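Local coordinates for tRNA (Guanine-N(1)-)-methyltransferase (PDB 1OY5), which methylates N1 of guanosine-37 in tRNA, using S-adenosyl-L-methionine as the methyl donor, at the interface of chains A and B. Numbering follows the deposited sequence. Chains: chain A/B, tRNA (Guanine-N(1)-)-methyltransferase.

The interface of chains A and B. Residues chain A 66-68, 123; chain B 183, 185, 188.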
ATOM      1  N   LYS A  66     -16.746  15.694   2.206  1.00 23.11           N
ATOM      2  CA  LYS A  66     -18.175  15.889   2.454  1.00 23.52           C
ATOM      3  C   LYS A  66     -19.013  14.654   2.193  1.00 23.17           C
ATOM      4  O   LYS A  66     -18.611  13.770   1.421  1.00 23.88           O
ATOM      5  CB  LYS A  66     -18.699  17.023   1.578  1.00 23.57           C
ATOM      6  CG  LYS A  66     -17.991  18.375   1.806  1.00 24.52           C
ATOM      7  CD  LYS A  66     -18.572  19.428   0.901  1.00 24.57           C
ATOM      8  CE  LYS A  66     -20.051  19.645   1.225  1.00 25.99           C
ATOM      9  NZ  LYS A  66     -20.783  19.685  -0.060  1.00 25.93           N
ATOM     10  N   PRO A  67     -20.177  14.586   2.825  1.00 22.47           N
ATOM     11  CA  PRO A  67     -21.102  13.453   2.636  1.00 22.12           C
ATOM     12  C   PRO A  67     -21.823  13.387   1.295  1.00 22.19           C
ATOM     13  O   PRO A  67     -21.984  12.299   0.716  1.00 21.99           O
ATOM     14  CB  PRO A  67     -22.134  13.658   3.745  1.00 22.07           C
ATOM     15  CG  PRO A  67     -21.520  14.667   4.672  1.00 22.54           C
ATOM     16  CD  PRO A  67     -20.650  15.530   3.851  1.00 22.02           C
ATOM     17  N   GLU A  68     -22.275  14.528   0.794  1.00 21.99           N
ATOM     18  CA  GLU A  68     -23.143  14.501  -0.387  1.00 21.64           C
ATOM     19  C   GLU A  68     -22.585  13.698  -1.542  1.00 21.05           C
ATOM     20  O   GLU A  68     -23.240  12.828  -2.052  1.00 20.13           O
ATOM     21  CB  GLU A  68     -23.467  15.911  -0.872  1.00 21.18           C
ATOM     22  CG  GLU A  68     -24.140  16.756   0.189  1.00 21.99           C
ATOM     23  CD  GLU A  68     -23.172  17.628   0.951  1.00 19.83           C
ATOM     24  OE1 GLU A  68     -23.336  18.852   0.930  1.00 18.03           O
ATOM     25  OE2 GLU A  68     -22.245  17.076   1.550  1.00 21.02           O
ATOM     26  N   ARG A 123     -21.046  10.695   8.861  1.00 28.26           N
ATOM     27  CA  ARG A 123     -22.351  10.245   8.394  1.00 28.28           C
ATOM     28  C   ARG A 123     -22.273   9.279   7.192  1.00 28.40           C
ATOM     29  O   ARG A 123     -23.256   8.647   6.789  1.00 26.91           O
ATOM     30  CB  ARG A 123     -23.223  11.454   8.072  1.00 28.45           C
ATOM     31  CG  ARG A 123     -23.584  12.281   9.290  1.00 28.53           C
ATOM     32  CD  ARG A 123     -24.068  13.687   8.961  1.00 29.19           C
ATOM     33  NE  ARG A 123     -22.996  14.525   8.423  1.00 30.20           N
ATOM     34  CZ  ARG A 123     -23.154  15.775   7.977  1.00 31.22           C
ATOM     35  NH1 ARG A 123     -24.342  16.363   7.998  1.00 31.87           N
ATOM     36  NH2 ARG A 123     -22.113  16.452   7.523  1.00 30.57           N
TER
ATOM     37  N   THR B 183     -18.311  17.845   8.500  1.00 24.15           N
ATOM     38  CA  THR B 183     -18.133  19.005   7.661  1.00 24.68           C
ATOM     39  C   THR B 183     -19.403  19.690   7.250  1.00 25.35           C
ATOM     40  O   THR B 183     -20.488  19.195   7.469  1.00 24.13           O
ATOM     41  CB  THR B 183     -17.277  18.704   6.456  1.00 24.67           C
ATOM     42  OG1 THR B 183     -16.813  19.944   5.920  1.00 23.42           O
ATOM     43  CG2 THR B 183     -18.049  18.009   5.326  1.00 24.60           C
ATOM     44  N   PRO B 185     -22.038  20.580   5.439  1.00 28.89           N
ATOM     45  CA  PRO B 185     -23.449  20.271   5.375  1.00 28.83           C
ATOM     46  C   PRO B 185     -23.848  20.067   6.843  1.00 29.00           C
ATOM     47  O   PRO B 185     -23.443  19.102   7.491  1.00 29.46           O
ATOM     48  CB  PRO B 185     -23.471  19.021   4.524  1.00 28.81           C
ATOM     49  CG  PRO B 185     -22.254  19.222   3.666  1.00 29.56           C
ATOM     50  CD  PRO B 185     -21.224  19.779   4.523  1.00 28.42           C
ATOM     51  N   TYR B 188     -27.784  16.594   6.579  1.00 26.72           N
ATOM     52  CA  TYR B 188     -27.905  15.952   5.274  1.00 26.40           C
ATOM     53  C   TYR B 188     -28.613  14.593   5.337  1.00 26.45           C
ATOM     54  O   TYR B 188     -28.261  13.737   6.141  1.00 25.86           O
ATOM     55  CB  TYR B 188     -26.521  15.791   4.645  1.00 26.15           C
ATOM     56  CG  TYR B 188     -26.556  15.140   3.292  1.00 26.22           C
ATOM     57  CD1 TYR B 188     -26.309  13.769   3.148  1.00 26.97           C
ATOM     58  CD2 TYR B 188     -26.863  15.874   2.158  1.00 26.34           C
ATOM     59  CE1 TYR B 188     -26.346  13.151   1.908  1.00 26.36           C
ATOM     60  CE2 TYR B 188     -26.904  15.268   0.909  1.00 28.20           C
ATOM     61  CZ  TYR B 188     -26.642  13.902   0.789  1.00 27.47           C
ATOM     62  OH  TYR B 188     -26.673  13.310  -0.453  1.00 25.57           O
TER
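A:Arg123 meets B:Pro185 end-on, and the pair illustrates how a homodimer can use an arginine to read the main chain of its partner. The site is a patch of the two-fold symmetric TrmD homodimer interface, repeated with the chains exchanged, where the start of helix 67-81 and the 3-10 helix 122-127 of chain A receive the 183-188 segment of chain B, holding the subunits together. Both terminal nitrogens donate hydrogen bonds to one backbone oxygen: NH1 of A:Arg123 lies 2.9 Å and NH2 3.0 Å from O of B:Pro185. The oxygen sits close to the guanidinium plane, yet the two donors reach it differently, NH2 in the carbonyl plane and NH1 from 44° above it. NH2 adds a weak bond to O of B:Thr183, so the grip spans two carbonyls of the same loop and is likely to depend more on chain path than on side-chain identity. A bend at chi3 (-69°) turns the guanidinium towards this loop.

Apolar packing supplies the second kind of contact. The ring of B:Pro185 puts CG against the carboxylate end of A:Glu68 and also against CE of A:Lys66, whose chain crosses it at about a right angle. The methyl CG2 of B:Thr183 rests 3.5 Å from CG of A:Lys66 and also touches CD of A:Pro67. B:Tyr188 turns a face of its ring to A:Glu68, whose CG lies over CE2 and whose CA lies over CZ, the carboxylate and ring planes 47° apart.

Charge pairing, the third kind, stays within chain A. NZ of A:Lys66 forms a salt bridge of 2.9 Å with OE1 of A:Glu68, tying together two side chains that both border B:Pro185. An alanine in place of A:Glu68 would probably leave the A:Lys66 ammonium without its mate and open a gap between B:Pro185 and B:Tyr188. NZ of A:Lys66 approaches OE1 of A:Glu68 from above the carboxylate plane, 54° out of it.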